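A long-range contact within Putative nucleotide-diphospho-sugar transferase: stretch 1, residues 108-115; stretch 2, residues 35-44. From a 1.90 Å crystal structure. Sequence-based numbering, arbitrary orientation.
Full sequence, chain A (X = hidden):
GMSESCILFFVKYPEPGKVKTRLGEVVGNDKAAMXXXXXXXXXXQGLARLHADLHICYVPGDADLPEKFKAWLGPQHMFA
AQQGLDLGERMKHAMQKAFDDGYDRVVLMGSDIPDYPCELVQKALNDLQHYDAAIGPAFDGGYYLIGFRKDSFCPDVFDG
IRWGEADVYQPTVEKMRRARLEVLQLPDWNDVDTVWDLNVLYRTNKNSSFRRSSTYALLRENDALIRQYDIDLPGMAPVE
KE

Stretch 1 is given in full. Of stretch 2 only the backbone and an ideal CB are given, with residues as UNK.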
# COMPACT_ATOMS: atom_id res chain seq x y z
N LEU A 108 -1.57 -8.09 0.39
CA LEU A 108 -2.14 -6.84 0.90
C LEU A 108 -1.03 -5.79 0.89
O LEU A 108 0.06 -5.99 1.39
CB LEU A 108 -2.76 -7.08 2.29
CG LEU A 108 -3.50 -5.96 3.04
CD1 LEU A 108 -4.35 -6.59 4.19
CD2 LEU A 108 -2.54 -4.94 3.57
N MSE A 109 -1.31 -4.63 0.30
CA MSE A 109 -0.34 -3.59 0.25
C MSE A 109 -0.93 -2.24 0.45
O MSE A 109 -2.13 -2.03 0.23
CB MSE A 109 0.32 -3.64 -1.12
CG MSE A 109 -0.57 -3.26 -2.27
SE MSE A 109 0.39 -3.73 -3.96
CE MSE A 109 1.85 -2.49 -3.86
N GLY A 110 -0.08 -1.31 0.85
CA GLY A 110 -0.49 0.05 1.09
C GLY A 110 -0.38 0.95 -0.13
O GLY A 110 -0.01 0.53 -1.23
N SER A 111 -0.69 2.22 0.08
CA SER A 111 -0.81 3.14 -1.04
C SER A 111 0.13 4.34 -0.95
O SER A 111 -0.13 5.38 -1.57
CB SER A 111 -2.27 3.65 -1.10
OG SER A 111 -2.77 3.98 0.16
N ASP A 112 1.23 4.16 -0.22
CA ASP A 112 2.23 5.23 0.02
C ASP A 112 3.53 5.01 -0.76
O ASP A 112 4.52 5.67 -0.47
CB ASP A 112 2.59 5.29 1.53
CG ASP A 112 1.40 5.65 2.38
OD1 ASP A 112 0.78 6.71 2.14
OD2 ASP A 112 1.02 4.81 3.21
N ILE A 113 3.47 4.13 -1.76
CA ILE A 113 4.63 3.74 -2.56
C ILE A 113 4.34 3.84 -4.05
O ILE A 113 4.41 2.81 -4.79
CB ILE A 113 5.13 2.28 -2.16
CG1 ILE A 113 3.99 1.25 -2.15
CG2 ILE A 113 5.88 2.30 -0.79
CD1 ILE A 113 4.47 -0.16 -2.11
N PRO A 114 4.10 5.08 -4.53
CA PRO A 114 3.54 5.26 -5.86
C PRO A 114 4.41 4.79 -6.99
O PRO A 114 3.92 4.51 -8.06
CB PRO A 114 3.31 6.76 -5.92
CG PRO A 114 4.29 7.34 -4.98
CD PRO A 114 4.32 6.38 -3.86
N ASP A 115 5.71 4.71 -6.76
CA ASP A 115 6.63 4.29 -7.82
C ASP A 115 6.94 2.79 -7.80
O ASP A 115 7.89 2.33 -8.44
CB ASP A 115 7.97 5.05 -7.79
CG ASP A 115 8.76 4.85 -6.49
OD1 ASP A 115 8.21 4.53 -5.40
OD2 ASP A 115 10.00 5.07 -6.55
N UNK A 35 -1.50 15.16 -4.09
CA UNK A 35 -0.38 14.23 -4.36
C UNK A 35 -0.78 12.79 -4.03
O UNK A 35 -0.57 11.87 -4.84
CB UNK A 35 0.86 14.63 -3.55
N UNK A 36 -1.37 12.61 -2.85
CA UNK A 36 -1.78 11.27 -2.41
C UNK A 36 -2.87 10.72 -3.34
O UNK A 36 -2.86 9.55 -3.73
CB UNK A 36 -2.28 11.31 -0.96
N UNK A 37 -3.78 11.60 -3.76
CA UNK A 37 -4.84 11.21 -4.72
C UNK A 37 -4.20 10.59 -5.95
O UNK A 37 -4.60 9.50 -6.42
CB UNK A 37 -5.70 12.41 -5.12
N UNK A 38 -3.16 11.26 -6.44
CA UNK A 38 -2.43 10.76 -7.61
C UNK A 38 -1.59 9.51 -7.35
O UNK A 38 -1.42 8.69 -8.29
CB UNK A 38 -1.52 11.87 -8.14
N UNK A 39 -1.09 9.35 -6.13
CA UNK A 39 -0.34 8.13 -5.77
C UNK A 39 -1.30 6.97 -6.03
O UNK A 39 -0.94 5.96 -6.66
CB UNK A 39 0.15 8.15 -4.32
N UNK A 40 -2.52 7.13 -5.53
CA UNK A 40 -3.51 6.05 -5.58
C UNK A 40 -3.93 5.73 -7.01
O UNK A 40 -3.95 4.56 -7.47
CB UNK A 40 -4.74 6.42 -4.75
N UNK A 41 -4.29 6.77 -7.74
CA UNK A 41 -4.62 6.62 -9.16
C UNK A 41 -3.56 5.93 -9.97
O UNK A 41 -3.84 5.05 -10.76
CB UNK A 41 -4.89 7.99 -9.78
N UNK A 42 -2.32 6.36 -9.80
CA UNK A 42 -1.24 5.77 -10.54
C UNK A 42 -1.03 4.30 -10.19
O UNK A 42 -0.83 3.47 -11.09
CB UNK A 42 0.05 6.56 -10.29
N UNK A 43 -1.04 3.99 -8.89
CA UNK A 43 -0.86 2.58 -8.47
C UNK A 43 -1.98 1.69 -9.00
O UNK A 43 -1.72 0.58 -9.47
CB UNK A 43 -0.81 2.48 -6.94
N UNK A 44 -3.21 2.19 -8.95
CA UNK A 44 -4.40 1.45 -9.44
C UNK A 44 -4.29 1.11 -10.91
O UNK A 44 -4.60 -0.03 -11.32
CB UNK A 44 -5.67 2.27 -9.21

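Stretch 2 is a helix throughout, its backbone angles near -60/-45, and it packs against the loop that follows the strand of stretch 1. A helix offers a neighbouring segment one stripe of positions, spaced three or four residues apart, and the CA-to-CB bonds pick that stripe out here: 39 and 43 point toward the loop, as does 42 from farther off, while 36 and 40 point sideways, next to it.

Position 35 lies out of reach, and nothing of stretch 1 comes within 5.5 Å of its ideal CB. The contact sets no rule for it; the deposited residue is Leu35.

At position 36 the CB points sideways and also has nothing within 5.5 Å. A short side chain would therefore leave Ser111 OG untouched, whereas a tyrosine, or a long lysine or arginine, could reach it. The residue is Tyr36. With chi1 at t its ring runs along to the serine, and Tyr36 OH donates a hydrogen bond to Ser111 OG at 2.7 Å, the one hydrogen bond between the stretches. Ser111 O lies at the edge of the ring, near its plane.

Positions 37 and 38 make no contact: 37 is out of reach and 38 points sideways. Stretch 1 leaves both unconstrained, and they are Arg37 and His38.

Position 39 is tightly placed. Its CB points toward the loop, with the ideal CB 3.8 Å from Pro114 CB and 3.9 Å from Ser111 O. The CA of position 39 lies 4.8 Å from Pro114 CA. The proline ring offers an apolar surface, so leucine, methionine or an aromatic would suit. The residue is Phe39, chi1 at m, which lays a ring face against the proline: Pro114 CG sits 3.7 Å from the centroid of the Phe39 ring and 11° off its normal, a CH-pi contact.

At position 40 the CB points sideways, and the ideal CB is 5.2 Å from Ser111 CB. A small or branched apolar residue fits here. Val40 occupies it, and Val40 CG2 comes 3.9 Å from Ser111 CB.

Position 41 is out of reach, so the contact sets no preference; it is Gln41. Position 42 points toward stretch 1, but its ideal CB stays 4.9 Å from Pro114 O, so many side chains would do; Asp42 makes no close contact, and its carboxylate is hydrogen-bonded elsewhere in the structure.

Position 43 points toward a largely apolar space, bounded by Met109 CE, Ile113 CG1, Pro114 and loop backbone. Its ideal CB is still 5.3 Å from Pro114 O, which favours a long, flexible apolar chain such as methionine, with leucine a shorter option. Met43, modelled as selenomethionine, threads in: CG is 3.7 Å from Pro114 CA, SE is 3.7 Å from Ser111 CA, and CE ends 3.6 Å from Met109 CE, 3.7 Å from Ile113 CG1 and 3.4 Å from Gly110 O, which it cannot hydrogen-bond. It has the largest covered area in the contact.

Position 44, out of reach, is equally free; it is Leu44.

Stretch 2, residues 35-44: LYRHFVQDML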
# COMPACT_ATOMS: atom_id res chain seq x y z
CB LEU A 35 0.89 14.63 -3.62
CG LEU A 35 1.64 15.81 -4.19
CD1 LEU A 35 2.53 16.45 -3.11
CD2 LEU A 35 2.46 15.36 -5.49
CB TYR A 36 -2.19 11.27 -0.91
CG TYR A 36 -2.76 9.91 -0.51
CD1 TYR A 36 -1.94 8.78 -0.45
CD2 TYR A 36 -4.12 9.75 -0.23
CE1 TYR A 36 -2.48 7.51 -0.15
CE2 TYR A 36 -4.65 8.51 0.10
CZ TYR A 36 -3.84 7.39 0.12
OH TYR A 36 -4.32 6.14 0.41
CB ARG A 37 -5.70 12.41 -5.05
CG ARG A 37 -6.73 12.19 -6.13
CD ARG A 37 -7.44 13.50 -6.48
NE ARG A 37 -8.39 13.82 -5.45
CZ ARG A 37 -9.67 13.40 -5.46
NH1 ARG A 37 -10.12 12.71 -6.49
NH2 ARG A 37 -10.49 13.72 -4.47
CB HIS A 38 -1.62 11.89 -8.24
CG HIS A 38 -2.49 12.82 -9.02
ND1 HIS A 38 -2.84 12.57 -10.33
CD2 HIS A 38 -3.21 13.90 -8.63
CE1 HIS A 38 -3.68 13.51 -10.74
NE2 HIS A 38 -3.92 14.33 -9.73
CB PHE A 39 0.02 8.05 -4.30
CG PHE A 39 1.13 8.98 -3.84
CD1 PHE A 39 1.63 10.00 -4.64
CD2 PHE A 39 1.59 8.90 -2.53
CE1 PHE A 39 2.60 10.86 -4.15
CE2 PHE A 39 2.57 9.78 -2.04
CZ PHE A 39 3.04 10.78 -2.88
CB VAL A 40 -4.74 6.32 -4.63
CG1 VAL A 40 -5.84 5.30 -4.89
CG2 VAL A 40 -4.33 6.29 -3.12
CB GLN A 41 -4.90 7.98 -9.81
CG GLN A 41 -6.18 8.56 -9.33
CD GLN A 41 -6.41 9.97 -9.81
OE1 GLN A 41 -7.19 10.67 -9.19
NE2 GLN A 41 -5.73 10.41 -10.90
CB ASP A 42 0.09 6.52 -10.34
CG ASP A 42 0.08 7.93 -10.94
OD1 ASP A 42 -0.82 8.22 -11.71
OD2 ASP A 42 0.96 8.72 -10.57
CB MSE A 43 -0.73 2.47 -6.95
CG MSE A 43 0.52 3.14 -6.36
SE MSE A 43 0.62 2.92 -4.47
CE MSE A 43 1.12 1.01 -4.45
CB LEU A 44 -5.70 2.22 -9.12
CG LEU A 44 -7.02 1.58 -9.57
CD1 LEU A 44 -7.24 0.31 -8.76
CD2 LEU A 44 -8.23 2.59 -9.46
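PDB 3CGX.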